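Local coordinates for protein lectin (Trichosanthes anguina, PDB 4HR6) that binds galactosides through beta-trefoil lectin domains, as a chain of a nontoxic three-chain homologue of type II ribosome-inactivating proteins, at residues C[182-185]-C[186-189]; C[128-131]-C[132-136]. All coordinates share one frame; numbering follows the deposited sequence.

Contact 1: C[182-185]-C[186-189]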
ATOM      1  N   ARG C 182     -11.405   9.705  -9.077  1.00 42.10           N
ATOM      2  CA  ARG C 182     -11.874  10.881  -9.773  1.00 42.62           C
ATOM      3  C   ARG C 182     -10.825  11.518 -10.663  1.00 47.43           C
ATOM      4  O   ARG C 182      -9.626  11.447 -10.389  1.00 45.77           O
ATOM      5  CB  ARG C 182     -12.360  11.915  -8.765  1.00 42.27           C
ATOM      6  CG  ARG C 182     -13.432  11.355  -7.860  1.00 42.95           C
ATOM      7  CD  ARG C 182     -14.202  12.435  -7.148  1.00 41.79           C
ATOM      8  NE  ARG C 182     -15.187  11.816  -6.260  1.00 47.03           N
ATOM      9  CZ  ARG C 182     -16.218  12.456  -5.716  1.00 44.78           C
ATOM     10  NH1 ARG C 182     -16.411  13.744  -5.965  1.00 45.74           N
ATOM     11  NH2 ARG C 182     -17.050  11.802  -4.922  1.00 42.44           N
ATOM     12  N   VAL C 183     -11.306  12.173 -11.722  1.00 45.59           N
ATOM     13  CA  VAL C 183     -10.456  12.889 -12.658  1.00 43.98           C
ATOM     14  C   VAL C 183      -9.927  14.088 -11.889  1.00 46.65           C
ATOM     15  O   VAL C 183     -10.689  14.821 -11.258  1.00 45.46           O
ATOM     16  CB  VAL C 183     -11.234  13.303 -13.935  1.00 43.75           C
ATOM     17  CG1 VAL C 183     -10.357  14.107 -14.875  1.00 44.11           C
ATOM     18  CG2 VAL C 183     -11.755  12.061 -14.650  1.00 44.05           C
ATOM     19  N   ASP C 184      -8.615  14.266 -11.913  1.00 47.55           N
ATOM     20  CA  ASP C 184      -7.980  15.214 -11.018  1.00 52.72           C
ATOM     21  C   ASP C 184      -8.420  16.629 -11.355  1.00 55.40           C
ATOM     22  O   ASP C 184      -8.754  17.401 -10.457  1.00 56.25           O
ATOM     23  CB  ASP C 184      -6.453  15.072 -11.090  1.00 52.41           C
ATOM     24  CG  ASP C 184      -5.730  15.964 -10.110  1.00 51.70           C
ATOM     25  OD1 ASP C 184      -6.324  16.370  -9.090  1.00 54.20           O
ATOM     26  OD2 ASP C 184      -4.545  16.238 -10.352  1.00 54.02           O
ATOM     27  N   ASP C 185      -8.435  16.950 -12.648  1.00 59.31           N
ATOM     28  CA  ASP C 185      -8.877  18.265 -13.132  1.00 59.56           C
ATOM     29  C   ASP C 185     -10.388  18.505 -13.002  1.00 57.90           C
ATOM     30  O   ASP C 185     -10.823  19.653 -13.044  1.00 56.63           O
ATOM     31  CB  ASP C 185      -8.454  18.478 -14.592  1.00 62.48           C
ATOM     32  CG  ASP C 185      -6.997  18.931 -14.729  1.00 69.51           C
ATOM     33  OD1 ASP C 185      -6.305  19.136 -13.706  1.00 67.04           O
ATOM     34  OD2 ASP C 185      -6.544  19.087 -15.883  1.00 76.62           O
ATOM     35  N   ASN C 186     -11.174  17.441 -12.845  1.00 56.32           N
ATOM     36  CA  ASN C 186     -12.630  17.566 -12.686  1.00 58.60           C
ATOM     37  C   ASN C 186     -13.207  16.572 -11.669  1.00 52.75           C
ATOM     38  O   ASN C 186     -13.474  15.419 -11.994  1.00 46.62           O
ATOM     39  CB  ASN C 186     -13.311  17.388 -14.053  1.00 59.90           C
ATOM     40  CG  ASN C 186     -14.761  17.847 -14.066  1.00 61.58           C
ATOM     41  OD1 ASN C 186     -15.401  17.994 -13.023  1.00 60.44           O
ATOM     42  ND2 ASN C 186     -15.286  18.077 -15.264  1.00 61.77           N
ATOM     43  N   ARG C 187     -13.440  17.045 -10.446  1.00 54.70           N
ATOM     44  CA  ARG C 187     -13.829  16.161  -9.335  1.00 55.97           C
ATOM     45  C   ARG C 187     -15.306  15.765  -9.335  1.00 56.68           C
ATOM     46  O   ARG C 187     -15.750  15.061  -8.437  1.00 53.88           O
ATOM     47  CB  ARG C 187     -13.467  16.800  -7.990  1.00 58.49           C
ATOM     48  CG  ARG C 187     -12.004  17.208  -7.847  1.00 60.32           C
ATOM     49  CD  ARG C 187     -11.050  16.018  -7.912  1.00 58.80           C
ATOM     50  NE  ARG C 187      -9.663  16.475  -7.919  1.00 58.66           N
ATOM     51  CZ  ARG C 187      -8.946  16.780  -6.836  1.00 56.79           C
ATOM     52  NH1 ARG C 187      -9.466  16.674  -5.618  1.00 57.14           N
ATOM     53  NH2 ARG C 187      -7.692  17.197  -6.979  1.00 53.31           N
ATOM     54  N   GLU C 188     -16.065  16.216 -10.331  1.00 58.83           N
ATOM     55  CA  GLU C 188     -17.457  15.777 -10.513  1.00 59.80           C
ATOM     56  C   GLU C 188     -17.514  14.472 -11.308  1.00 54.86           C
ATOM     57  O   GLU C 188     -18.578  13.835 -11.392  1.00 49.60           O
ATOM     58  CB  GLU C 188     -18.277  16.866 -11.220  1.00 62.92           C
ATOM     59  CG  GLU C 188     -18.424  18.146 -10.398  1.00 69.19           C
ATOM     60  CD  GLU C 188     -18.986  19.329 -11.188  1.00 77.84           C
ATOM     61  OE1 GLU C 188     -18.919  19.335 -12.444  1.00 78.81           O
ATOM     62  OE2 GLU C 188     -19.488  20.273 -10.540  1.00 79.50           O
ATOM     63  N   LEU C 189     -16.355  14.070 -11.845  1.00 50.49           N
ATOM     64  CA  LEU C 189     -16.219  12.908 -12.731  1.00 49.68           C
ATOM     65  C   LEU C 189     -15.573  11.676 -12.070  1.00 49.22           C
ATOM     66  O   LEU C 189     -14.475  11.751 -11.529  1.00 47.35           O
ATOM     67  CB  LEU C 189     -15.381  13.314 -13.944  1.00 52.58           C
ATOM     68  CG  LEU C 189     -15.951  14.431 -14.826  1.00 54.43           C
ATOM     69  CD1 LEU C 189     -14.980  14.782 -15.941  1.00 54.02           C
ATOM     70  CD2 LEU C 189     -17.297  14.010 -15.400  1.00 53.69           C
TER
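Arg187, just inside the turn, folds back toward Asp184 and grips it side-on with two nitrogens, one on the backbone oxygen and one on the carboxylate. Arg187 NE donates to Asp184 O at 2.9 Å, with the acceptor close to the guanidinium plane. Arg187 NH2 forms a salt bridge with Asp184 OD1 at 2.6 Å, meeting the oxygen nearly along its C-O axis. The carboxylate and guanidinium planes are 27° apart, and the side chains lie alongside each other. A bend at chi2 (-63°) folds the arginine back; Arg187 CD lies 3.6 Å from Val183 O. The other carboxylate oxygen, Asp184 OD2, is held by Arg169 and Ser172. In the second beta-trefoil domain, this corner joins strand 181-183 to strand 189-194. A type I turn runs from Asn186 to Leu189. Within it, Asn186 OD1 accepts from Glu188 N at 3.3 Å, an Asx turn. Arg182 closes the other end. The extended chain of Arg182 carries Arg182 NH1 to Arg187 O at 2.9 Å, while Thr180 and Asp178 bind the rest of its guanidinium. Nearby, Val183 N donates to Leu189 O at 3.2 Å. Val183 CG2 packs against Leu189 CB at 3.9 Å, and both side chains rest on Ile206.

Contact 2: C[128-131]-C[132-136]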
ATOM      1  N   GLY C 128     -19.149   4.263   1.533  1.00 48.21           N
ATOM      2  CA  GLY C 128     -17.705   4.035   1.630  1.00 46.93           C
ATOM      3  C   GLY C 128     -17.059   5.038   2.553  1.00 47.70           C
ATOM      4  O   GLY C 128     -17.301   6.247   2.453  1.00 44.78           O
ATOM      5  N   TRP C 129     -16.232   4.548   3.466  1.00 47.06           N
ATOM      6  CA  TRP C 129     -15.611   5.434   4.459  1.00 43.89           C
ATOM      7  C   TRP C 129     -14.130   5.118   4.655  1.00 39.75           C
ATOM      8  O   TRP C 129     -13.730   3.975   4.546  1.00 36.63           O
ATOM      9  CB  TRP C 129     -16.337   5.294   5.800  1.00 45.71           C
ATOM     10  CG  TRP C 129     -17.805   5.461   5.703  1.00 44.19           C
ATOM     11  CD1 TRP C 129     -18.736   4.472   5.582  1.00 45.13           C
ATOM     12  CD2 TRP C 129     -18.518   6.689   5.716  1.00 42.06           C
ATOM     13  NE1 TRP C 129     -19.989   5.014   5.518  1.00 45.47           N
ATOM     14  CE2 TRP C 129     -19.883   6.377   5.595  1.00 42.60           C
ATOM     15  CE3 TRP C 129     -18.131   8.033   5.812  1.00 43.55           C
ATOM     16  CZ2 TRP C 129     -20.872   7.355   5.570  1.00 46.99           C
ATOM     17  CZ3 TRP C 129     -19.114   9.012   5.788  1.00 47.06           C
ATOM     18  CH2 TRP C 129     -20.474   8.665   5.672  1.00 47.04           C
ATOM     19  N   ARG C 130     -13.353   6.159   4.942  1.00 40.18           N
ATOM     20  CA  ARG C 130     -11.964   6.057   5.357  1.00 41.29           C
ATOM     21  C   ARG C 130     -11.823   6.439   6.832  1.00 41.67           C
ATOM     22  O   ARG C 130     -12.008   7.615   7.210  1.00 38.39           O
ATOM     23  CB  ARG C 130     -11.076   6.995   4.543  1.00 40.66           C
ATOM     24  CG  ARG C 130      -9.601   6.886   4.910  1.00 40.07           C
ATOM     25  CD  ARG C 130      -8.827   8.096   4.416  1.00 40.49           C
ATOM     26  NE  ARG C 130      -8.740   8.132   2.957  1.00 38.85           N
ATOM     27  CZ  ARG C 130      -8.270   9.155   2.254  1.00 39.26           C
ATOM     28  NH1 ARG C 130      -7.845  10.256   2.862  1.00 40.24           N
ATOM     29  NH2 ARG C 130      -8.250   9.087   0.922  1.00 43.40           N
ATOM     30  N   VAL C 131     -11.470   5.451   7.645  1.00 38.40           N
ATOM     31  CA  VAL C 131     -11.117   5.695   9.040  1.00 39.49           C
ATOM     32  C   VAL C 131      -9.638   6.020   9.091  1.00 37.83           C
ATOM     33  O   VAL C 131      -8.804   5.194   8.755  1.00 38.37           O
ATOM     34  CB  VAL C 131     -11.395   4.462   9.900  1.00 40.82           C
ATOM     35  CG1 VAL C 131     -10.974   4.718  11.338  1.00 41.42           C
ATOM     36  CG2 VAL C 131     -12.861   4.094   9.804  1.00 41.39           C
ATOM     37  N   GLY C 132      -9.319   7.237   9.481  1.00 38.06           N
ATOM     38  CA  GLY C 132      -7.960   7.703   9.432  1.00 39.20           C
ATOM     39  C   GLY C 132      -7.923   9.203   9.505  1.00 41.47           C
ATOM     40  O   GLY C 132      -8.908   9.877   9.191  1.00 45.08           O
ATOM     41  N   ASN C 133      -6.779   9.732   9.908  1.00 42.97           N
ATOM     42  CA  ASN C 133      -6.670  11.136  10.245  1.00 45.59           C
ATOM     43  C   ASN C 133      -6.286  11.993   9.055  1.00 45.31           C
ATOM     44  O   ASN C 133      -6.451  13.214   9.087  1.00 42.25           O
ATOM     45  CB  ASN C 133      -5.661  11.329  11.369  1.00 48.65           C
ATOM     46  CG  ASN C 133      -5.740  12.715  11.982  1.00 56.39           C
ATOM     47  OD1 ASN C 133      -6.827  13.195  12.315  1.00 57.04           O
ATOM     48  ND2 ASN C 133      -4.594  13.375  12.116  1.00 59.01           N
ATOM     49  N   TYR C 134      -5.771  11.365   8.002  1.00 43.62           N
ATOM     50  CA  TYR C 134      -5.495  12.091   6.764  1.00 44.42           C
ATOM     51  C   TYR C 134      -6.732  11.976   5.881  1.00 43.55           C
ATOM     52  O   TYR C 134      -7.033  10.891   5.382  1.00 42.73           O
ATOM     53  CB  TYR C 134      -4.261  11.511   6.077  1.00 41.68           C
ATOM     54  CG  TYR C 134      -3.764  12.296   4.904  1.00 39.00           C
ATOM     55  CD1 TYR C 134      -2.904  13.365   5.080  1.00 40.53           C
ATOM     56  CD2 TYR C 134      -4.148  11.960   3.611  1.00 39.07           C
ATOM     57  CE1 TYR C 134      -2.436  14.084   3.997  1.00 41.38           C
ATOM     58  CE2 TYR C 134      -3.695  12.676   2.527  1.00 38.40           C
ATOM     59  CZ  TYR C 134      -2.843  13.725   2.722  1.00 39.47           C
ATOM     60  OH  TYR C 134      -2.391  14.422   1.639  1.00 44.06           O
ATOM     61  N   VAL C 135      -7.445  13.091   5.705  1.00 42.96           N
ATOM     62  CA  VAL C 135      -8.769  13.079   5.055  1.00 43.17           C
ATOM     63  C   VAL C 135      -8.718  13.442   3.572  1.00 43.87           C
ATOM     64  O   VAL C 135      -9.643  13.153   2.828  1.00 44.73           O
ATOM     65  CB  VAL C 135      -9.788  14.006   5.776  1.00 43.98           C
ATOM     66  CG1 VAL C 135     -10.152  13.451   7.150  1.00 44.90           C
ATOM     67  CG2 VAL C 135      -9.258  15.429   5.902  1.00 45.56           C
ATOM     68  N   GLN C 136      -7.631  14.072   3.146  1.00 47.43           N
ATOM     69  CA  GLN C 136      -7.500  14.491   1.777  1.00 47.33           C
ATOM     70  C   GLN C 136      -7.495  13.318   0.789  1.00 47.20           C
ATOM     71  O   GLN C 136      -7.208  12.158   1.154  1.00 40.81           O
ATOM     72  CB  GLN C 136      -6.243  15.344   1.595  1.00 53.03           C
ATOM     73  CG  GLN C 136      -6.305  16.679   2.325  1.00 57.45           C
ATOM     74  CD  GLN C 136      -5.042  17.500   2.157  1.00 64.91           C
ATOM     75  OE1 GLN C 136      -4.437  17.516   1.087  1.00 71.07           O
ATOM     76  NE2 GLN C 136      -4.635  18.196   3.221  1.00 70.98           N
TER
HETATM   77  O   HOH W   1     -10.548   9.714   6.977  1.00 39.62           O
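Arg130 reaches past the bend at Gly132 to the backbone oxygens of Tyr134 and Gln136. From CB the chain starts out with CG anti to the backbone N (chi1 -178°). Arg130 CD is the first atom to arrive, 3.5 Å from Tyr134 O. A bend at chi3 (-68°) then turns the head group, and Arg130 NE passes Tyr134 O at 4.1 Å. Arg130 CZ lies 3.4 Å from Gln136 O. The contact lies where strand 130-131, the outermost strand of its sheet within this chain, beside strand 7-13 of the first beta-trefoil domain, runs into the linker to strand 138-143. NH1 does most of the binding. Arg130 NH1 donates to Tyr134 O at 2.7 Å and to Gln136 O at 2.6 Å, the second bond being the straighter at 165°. Both oxygens sit at the guanidinium edge, near its plane, which should hold the rotation of the group. NH2 adds a weak bond to Gln136 O. A water bridges the bend, donating to Arg130 O at 2.6 Å and to Gly132 O at 2.8 Å. Tyr188 of a neighbouring chain packs on Arg130, and Ser185 of that chain hydrogen-bonds to Val131 O.

Contact 2 comes first along the chain, where strand 130-131, in the sheet of the first trefoil, leads toward strand 138-143 of the second. Contact 1 follows inside the second. Their centres are 19 Å apart and their nearest atoms about 7 Å apart, so they do not touch. Both use arginines to tie backbone oxygens of a nearby bend. Pro137, which directly follows 132-136, touches Arg187 of contact 1, and Ser177 of the second domain touches Arg130 of contact 2. The two sites thus lie near the junction of the domains. Neither contains a residue of the galactoside pockets; the side chain of Val135 is about 13 Å from a bound methyl alpha-D-galactopyranoside.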